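Local coordinates for protein REP-associated tyrosine transposase (PDB 4ER8) that binds repeated extragenic palindrome (REP) DNA hairpins and cleaves and recombines the elements that carry them, as a single-strand nuclease and transposase, at residues A[2-7]-A[95-100]; A[15-20]-A[59-64]; A[52-57]-A[118-123]. One frame throughout, in Å; residues are numbered along the deposited sequence.

Contact 1: residues A[2-7]-A[95-100]; sequences SEYRRY and QPRFWE. With nucleotides of chain B.
The guanidinium of Arg6 lies against Phe98, where a loop near the N terminus meets the approach to strand 99-102. From CB the Arg6 chain bends at its second torsion (chi2 -45°), which turns CD toward a DNA phosphate. CG already lies 3.4 Å from OP1 of DC31 of chain B, and CD stays beside the same oxygen. NE then donates to that OP1 at 2.8 Å. At the tip NH1 and NH2 together grip Phe98 O, at 2.9 and 2.7 Å, and the oxygen lies in the guanidinium plane. NH2 has a second acceptor, OP2 of DC31 of chain B, and sits over the centre of the Phe98 ring. The flat group is stacked on that ring with planes 24° apart, a cation-pi contact of 3.8 Å from Arg6 CZ to the ring centroid. An alanine in its place would probably leave Phe98 O without both donors, cost the phosphate two bonds and open a gap over the phenyl face. Arg97 approaches the same phosphate, its NE 2.8 Å from OP2 of DC31 of chain B. Arg6 NE and Arg97 NH2 come within 3.8 Å, a like-charge approach that the shared OP2 probably offsets. Tyr4 OH lies over one face of the Arg97 guanidinium and the base of DC31 of chain B over the opposite one. Farther along, Tyr7 N donates to Glu100 OE2 at 3.0 Å, from above the carboxylate plane; Glu100 OE2 also takes a bond from a guanine base N2. Both segments thus hold phosphates and meet bases, as expected of a sequence-specific hairpin site built beside an edge strand of a HUH nuclease sheet.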
loop_
_atom_site.group_PDB
_atom_site.type_symbol
_atom_site.label_atom_id
_atom_site.label_comp_id
_atom_site.label_asym_id
_atom_site.label_seq_id
_atom_site.Cartn_x
_atom_site.Cartn_y
_atom_site.Cartn_z
ATOM N N SER A 2 -8.175 10.541 17.347
ATOM C CA SER A 2 -8.904 10.076 16.118
ATOM C C SER A 2 -10.327 9.596 16.396
ATOM O O SER A 2 -10.676 9.387 17.560
ATOM C CB SER A 2 -8.149 8.976 15.405
ATOM O OG SER A 2 -8.305 7.773 16.100
ATOM N N GLU A 3 -11.142 9.421 15.350
ATOM C CA GLU A 3 -12.571 9.130 15.548
ATOM C C GLU A 3 -13.067 8.096 14.567
ATOM O O GLU A 3 -14.251 7.733 14.583
ATOM C CB GLU A 3 -13.487 10.374 15.345
ATOM C CG GLU A 3 -13.014 11.756 15.857
ATOM C CD GLU A 3 -13.488 12.067 17.274
ATOM O OE1 GLU A 3 -14.687 11.845 17.554
ATOM O OE2 GLU A 3 -12.669 12.534 18.121
ATOM N N TYR A 4 -12.213 7.654 13.661
ATOM C CA TYR A 4 -12.718 6.734 12.650
ATOM C C TYR A 4 -13.049 5.369 13.263
ATOM O O TYR A 4 -12.524 4.992 14.326
ATOM C CB TYR A 4 -11.756 6.587 11.473
ATOM C CG TYR A 4 -10.353 6.174 11.868
ATOM C CD1 TYR A 4 -10.079 4.864 12.232
ATOM C CD2 TYR A 4 -9.282 7.103 11.876
ATOM C CE1 TYR A 4 -8.822 4.484 12.586
ATOM C CE2 TYR A 4 -8.029 6.714 12.215
ATOM C CZ TYR A 4 -7.803 5.414 12.577
ATOM O OH TYR A 4 -6.554 4.970 12.939
ATOM N N ARG A 5 -13.913 4.629 12.575
ATOM C CA ARG A 5 -14.234 3.287 12.966
ATOM C C ARG A 5 -13.895 2.332 11.828
ATOM O O ARG A 5 -14.331 2.547 10.707
ATOM C CB ARG A 5 -15.703 3.198 13.333
ATOM C CG ARG A 5 -16.228 1.784 13.317
ATOM C CD ARG A 5 -17.756 1.776 13.390
ATOM N NE ARG A 5 -18.137 0.425 13.681
ATOM C CZ ARG A 5 -19.342 -0.096 13.489
ATOM N NH1 ARG A 5 -20.339 0.631 12.979
ATOM N NH2 ARG A 5 -19.530 -1.381 13.779
ATOM N N ARG A 6 -13.129 1.271 12.112
ATOM C CA ARG A 6 -12.727 0.362 11.063
ATOM C C ARG A 6 -13.971 -0.184 10.377
ATOM O O ARG A 6 -14.979 -0.500 11.006
ATOM C CB ARG A 6 -11.833 -0.734 11.586
ATOM C CG ARG A 6 -10.453 -0.251 12.070
ATOM C CD ARG A 6 -9.777 0.732 11.120
ATOM N NE ARG A 6 -8.328 0.827 11.314
ATOM C CZ ARG A 6 -7.525 1.713 10.712
ATOM N NH1 ARG A 6 -8.005 2.631 9.903
ATOM N NH2 ARG A 6 -6.224 1.683 10.925
ATOM N N TYR A 7 -13.934 -0.246 9.065
ATOM C CA TYR A 7 -15.089 -0.729 8.374
ATOM C C TYR A 7 -14.822 -2.217 8.082
ATOM O O TYR A 7 -14.065 -2.568 7.177
ATOM C CB TYR A 7 -15.251 0.163 7.157
ATOM C CG TYR A 7 -16.405 0.018 6.199
ATOM C CD1 TYR A 7 -16.731 -1.219 5.624
ATOM C CD2 TYR A 7 -17.062 1.167 5.733
ATOM C CE1 TYR A 7 -17.746 -1.316 4.640
ATOM C CE2 TYR A 7 -18.066 1.096 4.773
ATOM C CZ TYR A 7 -18.412 -0.143 4.219
ATOM O OH TYR A 7 -19.408 -0.214 3.243
ATOM N N GLN A 95 4.241 5.571 11.232
ATOM C CA GLN A 95 3.056 6.303 11.689
ATOM C C GLN A 95 2.066 5.283 12.300
ATOM O O GLN A 95 1.757 4.258 11.704
ATOM C CB GLN A 95 2.399 7.177 10.611
ATOM C CG GLN A 95 0.929 7.490 10.904
ATOM C CD GLN A 95 0.381 8.652 10.136
ATOM O OE1 GLN A 95 0.823 8.950 9.035
ATOM N NE2 GLN A 95 -0.597 9.324 10.700
ATOM N N PRO A 96 1.640 5.525 13.539
ATOM C CA PRO A 96 0.732 4.597 14.183
ATOM C C PRO A 96 -0.495 4.312 13.320
ATOM O O PRO A 96 -0.922 5.150 12.512
ATOM C CB PRO A 96 0.313 5.377 15.452
ATOM C CG PRO A 96 1.571 6.125 15.824
ATOM C CD PRO A 96 2.064 6.604 14.454
ATOM N N ARG A 97 -1.060 3.130 13.538
ATOM C CA ARG A 97 -2.140 2.592 12.736
ATOM C C ARG A 97 -1.921 2.889 11.243
ATOM O O ARG A 97 -0.795 2.767 10.759
ATOM C CB ARG A 97 -3.468 3.057 13.296
ATOM C CG ARG A 97 -3.498 2.969 14.824
ATOM C CD ARG A 97 -4.797 3.493 15.402
ATOM N NE ARG A 97 -5.939 2.699 14.968
ATOM C CZ ARG A 97 -7.202 2.921 15.310
ATOM N NH1 ARG A 97 -7.499 3.911 16.134
ATOM N NH2 ARG A 97 -8.168 2.127 14.858
ATOM N N PHE A 98 -2.994 3.242 10.527
ATOM C CA PHE A 98 -2.991 3.331 9.062
ATOM C C PHE A 98 -4.365 3.796 8.555
ATOM O O PHE A 98 -5.376 3.665 9.263
ATOM C CB PHE A 98 -2.674 1.964 8.443
ATOM C CG PHE A 98 -3.614 0.881 8.879
ATOM C CD1 PHE A 98 -4.791 0.624 8.160
ATOM C CD2 PHE A 98 -3.331 0.085 10.004
ATOM C CE1 PHE A 98 -5.689 -0.374 8.569
ATOM C CE2 PHE A 98 -4.219 -0.938 10.401
ATOM C CZ PHE A 98 -5.414 -1.143 9.696
ATOM N N TRP A 99 -4.400 4.301 7.318
ATOM C CA TRP A 99 -5.621 4.730 6.691
ATOM C C TRP A 99 -6.275 3.562 5.981
ATOM O O TRP A 99 -5.600 2.820 5.286
ATOM C CB TRP A 99 -5.320 5.869 5.711
ATOM C CG TRP A 99 -6.486 6.244 4.819
ATOM C CD1 TRP A 99 -6.748 5.780 3.550
ATOM C CD2 TRP A 99 -7.523 7.166 5.128
ATOM N NE1 TRP A 99 -7.892 6.353 3.058
ATOM C CE2 TRP A 99 -8.401 7.197 4.013
ATOM C CE3 TRP A 99 -7.804 7.973 6.242
ATOM C CZ2 TRP A 99 -9.544 8.013 3.981
ATOM C CZ3 TRP A 99 -8.960 8.768 6.221
ATOM C CH2 TRP A 99 -9.808 8.785 5.097
ATOM N N GLU A 100 -7.595 3.417 6.152
ATOM C CA GLU A 100 -8.374 2.313 5.569
ATOM C C GLU A 100 -9.591 2.840 4.863
ATOM O O GLU A 100 -10.354 3.668 5.419
ATOM C CB GLU A 100 -8.873 1.354 6.636
ATOM C CG GLU A 100 -10.041 0.377 6.156
ATOM C CD GLU A 100 -11.446 0.935 6.423
ATOM O OE1 GLU A 100 -12.257 1.139 5.479
ATOM O OE2 GLU A 100 -11.726 1.199 7.605
ATOM P P DA B 3 -10.690 10.976 11.759
ATOM O OP1 DA B 3 -10.309 10.214 12.950
ATOM O OP2 DA B 3 -11.592 12.099 12.038
ATOM O "O5'" DA B 3 -9.537 11.516 10.797
ATOM C "C5'" DA B 3 -8.531 10.675 10.278
ATOM C "C4'" DA B 3 -7.504 10.375 11.381
ATOM O "O4'" DA B 3 -6.503 9.460 10.886
ATOM C "C3'" DA B 3 -6.742 11.539 11.963
ATOM O "O3'" DA B 3 -6.410 11.175 13.243
ATOM C "C2'" DA B 3 -5.497 11.563 11.085
ATOM C "C1'" DA B 3 -5.237 10.061 10.917
ATOM N N9 DA B 3 -4.613 9.558 9.689
ATOM C C8 DA B 3 -4.748 10.016 8.407
ATOM N N7 DA B 3 -4.071 9.314 7.531
ATOM C C5 DA B 3 -3.440 8.337 8.288
ATOM C C6 DA B 3 -2.563 7.275 7.954
ATOM N N6 DA B 3 -2.126 6.970 6.697
ATOM N N1 DA B 3 -2.173 6.491 8.976
ATOM C C2 DA B 3 -2.597 6.766 10.199
ATOM N N3 DA B 3 -3.389 7.739 10.624
ATOM C C4 DA B 3 -3.785 8.478 9.607
ATOM P P DC B 31 -6.603 -1.052 13.648
ATOM O OP1 DC B 31 -7.372 -1.510 12.495
ATOM O OP2 DC B 31 -5.974 0.256 13.690
ATOM O "O5'" DC B 31 -7.557 -1.197 14.914
ATOM C "C5'" DC B 31 -8.412 -2.345 15.154
ATOM C "C4'" DC B 31 -9.349 -2.057 16.329
ATOM O "O4'" DC B 31 -8.489 -1.892 17.488
ATOM C "C3'" DC B 31 -10.181 -0.757 16.224
ATOM O "O3'" DC B 31 -11.468 -1.191 16.278
ATOM C "C2'" DC B 31 -9.885 0.033 17.484
ATOM C "C1'" DC B 31 -9.034 -0.910 18.323
ATOM N N1 DC B 31 -7.852 -0.228 18.827
ATOM C C2 DC B 31 -7.700 -0.046 20.191
ATOM O O2 DC B 31 -8.616 -0.501 20.894
ATOM N N3 DC B 31 -6.582 0.602 20.631
ATOM C C4 DC B 31 -5.633 1.063 19.788
ATOM N N4 DC B 31 -4.505 1.706 20.231
ATOM C C5 DC B 31 -5.809 0.890 18.390
ATOM C C6 DC B 31 -6.903 0.249 17.959
ATOM P P DT B 2 -16.044 11.304 7.346
ATOM O OP1 DT B 2 -16.276 12.612 8.025
ATOM O OP2 DT B 2 -15.557 11.310 5.951
ATOM O "O5'" DT B 2 -14.998 10.530 8.255
ATOM C "C5'" DT B 2 -14.916 10.706 9.648
ATOM C "C4'" DT B 2 -13.719 9.855 10.066
ATOM O "O4'" DT B 2 -13.756 8.654 9.241
ATOM C "C3'" DT B 2 -12.349 10.494 9.828
ATOM O "O3'" DT B 2 -11.498 10.012 10.798
ATOM C "C2'" DT B 2 -11.927 9.833 8.532
ATOM C "C1'" DT B 2 -12.503 8.431 8.657
ATOM N N1 DT B 2 -12.582 7.698 7.350
ATOM C C2 DT B 2 -11.873 6.518 7.174
ATOM O O2 DT B 2 -11.200 5.985 8.025
ATOM N N3 DT B 2 -11.976 5.920 5.944
ATOM C C4 DT B 2 -12.670 6.373 4.843
ATOM O O4 DT B 2 -12.665 5.759 3.756
ATOM C C5 DT B 2 -13.386 7.616 5.057
ATOM C C7 DT B 2 -14.217 8.200 3.913
ATOM C C6 DT B 2 -13.306 8.205 6.285
HETATM O O HOH W 1 -11.252 2.962 15.092
#

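Contact 2: residues A[15-20]-A[59-64]. With NI (nickel (II) ion), chain C; nucleotides of chain B.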
loop_
_atom_site.group_PDB
_atom_site.type_symbol
_atom_site.label_atom_id
_atom_site.label_comp_id
_atom_site.label_asym_id
_atom_site.label_seq_id
_atom_site.Cartn_x
_atom_site.Cartn_y
_atom_site.Cartn_z
ATOM N N PHE A 15 -8.463 -0.283 0.560
ATOM C CA PHE A 15 -7.312 0.509 0.170
ATOM C C PHE A 15 -6.686 0.996 1.468
ATOM O O PHE A 15 -7.437 1.371 2.392
ATOM C CB PHE A 15 -7.795 1.723 -0.599
ATOM C CG PHE A 15 -6.706 2.746 -0.872
ATOM C CD1 PHE A 15 -5.878 2.613 -1.942
ATOM C CD2 PHE A 15 -6.511 3.820 -0.016
ATOM C CE1 PHE A 15 -4.867 3.547 -2.176
ATOM C CE2 PHE A 15 -5.537 4.741 -0.248
ATOM C CZ PHE A 15 -4.726 4.623 -1.342
ATOM N N PHE A 16 -5.349 1.017 1.536
ATOM C CA PHE A 16 -4.661 1.375 2.769
ATOM C C PHE A 16 -3.473 2.252 2.457
ATOM O O PHE A 16 -2.956 2.211 1.356
ATOM C CB PHE A 16 -4.135 0.149 3.520
ATOM C CG PHE A 16 -5.160 -0.880 3.867
ATOM C CD1 PHE A 16 -5.256 -2.035 3.145
ATOM C CD2 PHE A 16 -5.981 -0.726 4.926
ATOM C CE1 PHE A 16 -6.143 -3.051 3.491
ATOM C CE2 PHE A 16 -6.918 -1.743 5.279
ATOM C CZ PHE A 16 -6.984 -2.903 4.554
ATOM N N THR A 17 -3.040 3.041 3.435
ATOM C CA THR A 17 -1.910 3.954 3.284
ATOM C C THR A 17 -1.196 3.797 4.602
ATOM O O THR A 17 -1.798 3.982 5.698
ATOM C CB THR A 17 -2.353 5.436 3.112
ATOM O OG1 THR A 17 -2.958 5.634 1.818
ATOM C CG2 THR A 17 -1.147 6.368 3.172
ATOM N N VAL A 18 0.070 3.387 4.526
ATOM C CA VAL A 18 0.889 3.245 5.723
ATOM C C VAL A 18 2.128 4.137 5.526
ATOM O O VAL A 18 2.845 4.064 4.501
ATOM C CB VAL A 18 1.271 1.822 5.926
ATOM C CG1 VAL A 18 2.274 1.713 6.989
ATOM C CG2 VAL A 18 0.032 0.946 6.219
ATOM N N ASN A 19 2.344 5.021 6.490
ATOM C CA ASN A 19 3.417 5.975 6.405
ATOM C C ASN A 19 4.476 5.684 7.419
ATOM O O ASN A 19 4.203 5.274 8.548
ATOM C CB ASN A 19 2.920 7.385 6.665
ATOM C CG ASN A 19 2.004 7.905 5.576
ATOM O OD1 ASN A 19 0.860 8.235 5.849
ATOM N ND2 ASN A 19 2.503 8.003 4.348
ATOM N N LEU A 20 5.708 5.915 6.992
ATOM C CA LEU A 20 6.837 5.969 7.883
ATOM C C LEU A 20 6.711 7.325 8.568
ATOM O O LEU A 20 6.286 8.330 7.921
ATOM C CB LEU A 20 8.111 5.896 7.068
ATOM C CG LEU A 20 9.063 4.787 7.462
ATOM C CD1 LEU A 20 8.317 3.525 7.849
ATOM C CD2 LEU A 20 9.981 4.536 6.318
ATOM N N HIS A 59 6.608 5.632 2.555
ATOM C CA HIS A 59 5.209 5.262 2.810
ATOM C C HIS A 59 4.759 4.345 1.704
ATOM O O HIS A 59 5.470 4.171 0.706
ATOM C CB HIS A 59 4.297 6.505 2.881
ATOM C CG HIS A 59 3.917 7.099 1.555
ATOM N ND1 HIS A 59 4.814 7.754 0.735
ATOM C CD2 HIS A 59 2.708 7.206 0.943
ATOM C CE1 HIS A 59 4.174 8.224 -0.330
ATOM N NE2 HIS A 59 2.897 7.886 -0.235
ATOM N N MET A 60 3.589 3.751 1.860
ATOM C CA MET A 60 3.106 2.860 0.853
ATOM C C MET A 60 1.606 2.951 0.836
ATOM O O MET A 60 1.000 3.356 1.837
ATOM C CB MET A 60 3.600 1.432 1.108
ATOM C CG MET A 60 3.115 0.711 2.349
ATOM S SD MET A 60 4.264 -0.676 2.838
ATOM C CE MET A 60 3.532 -1.177 4.348
ATOM N N HIS A 61 1.014 2.605 -0.304
ATOM C CA HIS A 61 -0.415 2.498 -0.464
ATOM C C HIS A 61 -0.699 1.147 -1.040
ATOM O O HIS A 61 0.078 0.666 -1.871
ATOM C CB HIS A 61 -0.886 3.498 -1.487
ATOM C CG HIS A 61 -0.530 4.906 -1.172
ATOM N ND1 HIS A 61 -1.241 5.670 -0.268
ATOM C CD2 HIS A 61 0.440 5.710 -1.662
ATOM C CE1 HIS A 61 -0.705 6.877 -0.192
ATOM N NE2 HIS A 61 0.307 6.933 -1.039
ATOM N N CYS A 62 -1.809 0.526 -0.668
ATOM C CA CYS A 62 -2.115 -0.754 -1.312
ATOM C C CYS A 62 -3.597 -1.161 -1.261
ATOM O O CYS A 62 -4.392 -0.557 -0.552
ATOM C CB CYS A 62 -1.227 -1.828 -0.722
ATOM S SG CYS A 62 -1.666 -2.148 0.960
ATOM N N ILE A 63 -3.961 -2.173 -2.040
ATOM C CA ILE A 63 -5.322 -2.755 -2.018
ATOM C C ILE A 63 -5.338 -4.266 -1.745
ATOM O O ILE A 63 -4.631 -5.020 -2.431
ATOM C CB ILE A 63 -6.045 -2.514 -3.324
ATOM C CG1 ILE A 63 -6.146 -1.012 -3.609
ATOM C CG2 ILE A 63 -7.419 -3.099 -3.239
ATOM C CD1 ILE A 63 -6.509 -0.654 -5.079
ATOM N N TRP A 64 -6.122 -4.691 -0.755
ATOM C CA TRP A 64 -6.238 -6.130 -0.407
ATOM C C TRP A 64 -7.651 -6.635 -0.530
ATOM O O TRP A 64 -8.618 -5.882 -0.398
ATOM C CB TRP A 64 -5.883 -6.441 1.054
ATOM C CG TRP A 64 -4.549 -6.062 1.526
ATOM C CD1 TRP A 64 -3.483 -5.719 0.770
ATOM C CD2 TRP A 64 -4.107 -6.050 2.890
ATOM N NE1 TRP A 64 -2.409 -5.427 1.585
ATOM C CE2 TRP A 64 -2.765 -5.647 2.889
ATOM C CE3 TRP A 64 -4.725 -6.331 4.109
ATOM C CZ2 TRP A 64 -2.017 -5.492 4.078
ATOM C CZ3 TRP A 64 -3.981 -6.177 5.303
ATOM C CH2 TRP A 64 -2.646 -5.759 5.269
HETATM NI NI NI C . 1.430 8.491 -1.593
ATOM P P DA B 3 -10.690 10.976 11.759
ATOM O OP1 DA B 3 -10.309 10.214 12.950
ATOM O OP2 DA B 3 -11.592 12.099 12.038
ATOM O "O5'" DA B 3 -9.537 11.516 10.797
ATOM C "C5'" DA B 3 -8.531 10.675 10.278
ATOM C "C4'" DA B 3 -7.504 10.375 11.381
ATOM O "O4'" DA B 3 -6.503 9.460 10.886
ATOM C "C3'" DA B 3 -6.742 11.539 11.963
ATOM O "O3'" DA B 3 -6.410 11.175 13.243
ATOM C "C2'" DA B 3 -5.497 11.563 11.085
ATOM C "C1'" DA B 3 -5.237 10.061 10.917
ATOM N N9 DA B 3 -4.613 9.558 9.689
ATOM C C8 DA B 3 -4.748 10.016 8.407
ATOM N N7 DA B 3 -4.071 9.314 7.531
ATOM C C5 DA B 3 -3.440 8.337 8.288
ATOM C C6 DA B 3 -2.563 7.275 7.954
ATOM N N6 DA B 3 -2.126 6.970 6.697
ATOM N N1 DA B 3 -2.173 6.491 8.976
ATOM C C2 DA B 3 -2.597 6.766 10.199
ATOM N N3 DA B 3 -3.389 7.739 10.624
ATOM C C4 DA B 3 -3.785 8.478 9.607
#
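Thr17 and His61 face each other through matching first torsions: OG1 of Thr17 is anti to its carbonyl carbon (chi1 -71°), as is CG of His61 (chi1 -57°), and this sets OG1 beside the imidazole. His61 ND1 donates to Thr17 OG1 at 2.7 Å; the oxygen lies near the imidazole plane, which limits rotation of the ring. Thr17 OG1 is in turn hydrogen-bonded to Ala159 O. On its far side the same ring binds nickel through NE2 at 2.0 Å, and His59 NE2 binds the ion at 2.1 Å. Both rings rise from the sheet face that also bears Phe15 and Thr17.

The register is antiparallel, with Phe16-Cys62 and Val18-Met60 as hydrogen-bonded pairs. On the opposite face, the edge of Phe16 meets the face of Trp64 (planes 56° apart), CE1 coming within 3.6 Å of Trp64 CE3, and Val18 lies alongside Met60. Trp77 of helix 73-87 covers this apolar side. On the side facing strand 99-102, Thr17 O, which pairs with Trp99, also receives a weak bond from N6 of DA3 of chain B.

Asn119, His123 and Glu161 complete the metal site. His61 thus divides its work, ND1 serving a second-shell threonine and NE2 the metal; the ND1 bond probably strengthens NE2 as a ligand and keeps it aimed, as expected for the paired histidines of an HUH motif.

Contact 3: residues A[52-57]-A[118-123]. With NI (nickel (II) ion), chain C.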
loop_
_atom_site.group_PDB
_atom_site.type_symbol
_atom_site.label_atom_id
_atom_site.label_comp_id
_atom_site.label_asym_id
_atom_site.label_seq_id
_atom_site.Cartn_x
_atom_site.Cartn_y
_atom_site.Cartn_z
ATOM N N ALA A 52 -3.276 -4.568 -5.432
ATOM C CA ALA A 52 -2.192 -3.714 -5.859
ATOM C C ALA A 52 -1.367 -3.150 -4.702
ATOM O O ALA A 52 -1.838 -3.086 -3.574
ATOM C CB ALA A 52 -2.707 -2.595 -6.733
ATOM N N TRP A 53 -0.141 -2.723 -4.997
ATOM C CA TRP A 53 0.685 -2.162 -3.960
ATOM C C TRP A 53 1.777 -1.278 -4.579
ATOM O O TRP A 53 2.348 -1.669 -5.583
ATOM C CB TRP A 53 1.287 -3.333 -3.190
ATOM C CG TRP A 53 1.746 -3.087 -1.797
ATOM C CD1 TRP A 53 2.503 -2.040 -1.337
ATOM C CD2 TRP A 53 1.548 -3.965 -0.678
ATOM N NE1 TRP A 53 2.746 -2.203 0.016
ATOM C CE2 TRP A 53 2.187 -3.388 0.429
ATOM C CE3 TRP A 53 0.883 -5.193 -0.511
ATOM C CZ2 TRP A 53 2.175 -3.993 1.693
ATOM C CZ3 TRP A 53 0.863 -5.785 0.736
ATOM C CH2 TRP A 53 1.492 -5.189 1.826
ATOM N N VAL A 54 2.013 -0.079 -4.031
ATOM C CA VAL A 54 3.281 0.627 -4.240
ATOM C C VAL A 54 4.037 0.765 -2.932
ATOM O O VAL A 54 3.449 0.934 -1.855
ATOM C CB VAL A 54 3.149 2.091 -4.635
ATOM C CG1 VAL A 54 3.237 2.276 -6.085
ATOM C CG2 VAL A 54 1.931 2.735 -3.996
ATOM N N VAL A 55 5.351 0.789 -3.049
ATOM C CA VAL A 55 6.193 1.195 -1.952
ATOM C C VAL A 55 6.947 2.453 -2.349
ATOM O O VAL A 55 7.592 2.517 -3.389
ATOM C CB VAL A 55 7.213 0.141 -1.669
ATOM C CG1 VAL A 55 8.090 0.585 -0.484
ATOM C CG2 VAL A 55 6.509 -1.200 -1.435
ATOM N N LEU A 56 6.886 3.453 -1.501
ATOM C CA LEU A 56 7.658 4.623 -1.771
ATOM C C LEU A 56 8.787 4.577 -0.765
ATOM O O LEU A 56 8.813 3.654 0.071
ATOM C CB LEU A 56 6.786 5.880 -1.735
ATOM C CG LEU A 56 5.943 5.743 -3.021
ATOM C CD1 LEU A 56 4.492 5.362 -2.742
ATOM C CD2 LEU A 56 6.027 6.954 -3.929
ATOM N N PRO A 57 9.754 5.506 -0.861
ATOM C CA PRO A 57 10.844 5.392 0.099
ATOM C C PRO A 57 10.337 5.511 1.513
ATOM O O PRO A 57 10.837 4.810 2.389
ATOM C CB PRO A 57 11.746 6.576 -0.242
ATOM C CG PRO A 57 11.335 6.986 -1.650
ATOM C CD PRO A 57 9.882 6.693 -1.723
ATOM N N ILE A 118 0.022 5.589 -10.150
ATOM C CA ILE A 118 0.402 6.972 -10.428
ATOM C C ILE A 118 1.198 7.614 -9.306
ATOM O O ILE A 118 1.859 8.631 -9.486
ATOM C CB ILE A 118 -0.826 7.830 -10.681
ATOM C CG1 ILE A 118 -1.283 7.646 -12.119
ATOM C CG2 ILE A 118 -0.544 9.293 -10.468
ATOM C CD1 ILE A 118 -2.782 7.954 -12.295
ATOM N N ASN A 119 1.119 7.032 -8.130
ATOM C CA ASN A 119 1.615 7.724 -6.970
ATOM C C ASN A 119 3.096 8.162 -7.094
ATOM O O ASN A 119 3.442 9.317 -6.803
ATOM C CB ASN A 119 1.399 6.872 -5.742
ATOM C CG ASN A 119 1.079 7.679 -4.571
ATOM O OD1 ASN A 119 1.588 7.438 -3.477
ATOM N ND2 ASN A 119 0.225 8.675 -4.770
ATOM N N PRO A 120 3.968 7.245 -7.551
ATOM C CA PRO A 120 5.395 7.633 -7.603
ATOM C C PRO A 120 5.569 8.932 -8.365
ATOM O O PRO A 120 6.538 9.687 -8.126
ATOM C CB PRO A 120 6.039 6.482 -8.338
ATOM C CG PRO A 120 5.185 5.271 -7.900
ATOM C CD PRO A 120 3.756 5.804 -7.801
ATOM N N VAL A 121 4.609 9.217 -9.246
ATOM C CA VAL A 121 4.699 10.387 -10.117
ATOM C C VAL A 121 4.144 11.561 -9.363
ATOM O O VAL A 121 4.785 12.587 -9.289
ATOM C CB VAL A 121 3.975 10.170 -11.477
ATOM C CG1 VAL A 121 3.704 11.480 -12.224
ATOM C CG2 VAL A 121 4.764 9.247 -12.328
ATOM N N LYS A 122 2.964 11.420 -8.785
ATOM C CA LYS A 122 2.442 12.470 -7.888
ATOM C C LYS A 122 3.482 12.915 -6.849
ATOM O O LYS A 122 3.538 14.067 -6.501
ATOM C CB LYS A 122 1.158 11.991 -7.178
ATOM C CG LYS A 122 0.592 12.933 -6.120
ATOM C CD LYS A 122 -0.475 12.248 -5.241
ATOM C CE LYS A 122 -1.222 13.255 -4.360
ATOM N NZ LYS A 122 -2.062 14.273 -5.094
ATOM N N HIS A 123 4.319 12.010 -6.373
ATOM C CA HIS A 123 5.200 12.370 -5.290
ATOM C C HIS A 123 6.528 12.971 -5.786
ATOM O O HIS A 123 7.365 13.427 -4.976
ATOM C CB HIS A 123 5.433 11.180 -4.369
ATOM C CG HIS A 123 4.271 10.861 -3.476
ATOM N ND1 HIS A 123 3.786 11.746 -2.531
ATOM C CD2 HIS A 123 3.532 9.729 -3.343
ATOM C CE1 HIS A 123 2.790 11.178 -1.866
ATOM N NE2 HIS A 123 2.613 9.956 -2.344
HETATM NI NI NI C . 1.430 8.491 -1.593
#
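The metal site of the HUH nuclease fold gains two of its ligands here, Asn119 and His123 of segment 118-123, and Leu56, just past strand 49-55, packs against both. Nickel is bound by Asn119 OD1 at 2.2 Å and by His123 NE2 at 2.0 Å. Their four-residue spacing spans about one helical turn, and the bond from His123 N to Asn119 O, 2.9 Å long, closes that turn between the two ligands, although the helix is kinked at Pro120. Asn119 OD1 also lies in the plane of the His123 ring, at its edge; the two ligand atoms approach each other because they share the ion, with no hydrogen bond between them.

The strand side contributes only apolar groups. CG of Leu56 is anti to its carbonyl carbon (chi1 -71°), and its two methyls part company from there. CD1 reaches Asn119 OD1 at 3.6 Å, while CD2 lies 3.8 Å from His123 CD2 and touches Pro120 CA. The leucine crosses each ligand side chain at about a right angle and so presents its methyls to both. Val54 makes the other meeting: its CG1 is 4.0 Å from Pro120 CD, on the pyrrolidine ring. With 191 Å² buried in all and no hydrogen bond across the segments, the contact rests on these few van der Waals meetings.

His59, His61 and Glu161 supply the remaining protein ligands. Strand 49-55 is an outermost strand, paired with 59-65, and Val54 touches both His61 on that neighbour and Ile116 on the helix. Trp125 packs on Leu56 and Trp132 on Pro120, whereas Trp53 and Val55 turn to helix 32-45 on the other side of the sheet.

Starting at the N terminus, residues 2-7 begin a loop that contact 1 closes only at 95-100, the longest closure of the three. Within that span strand 59-65 returns against 13-19 in contact 2, which is therefore enclosed by contact 1. Contact 3 opens at 52-57, inside both spans, and closes at 118-123, beyond both, so it crosses each of them. In the sheet the contacts run from edge to edge: contact 1 at strand 99-102, contact 2 in the central pair, while contact 3 ties edge strand 49-55 to helix 106-122. Backbone pairing joins each to its neighbour; contacts 2 and 3 share the nickel ion, whereas contacts 1 and 2 both meet bound DNA.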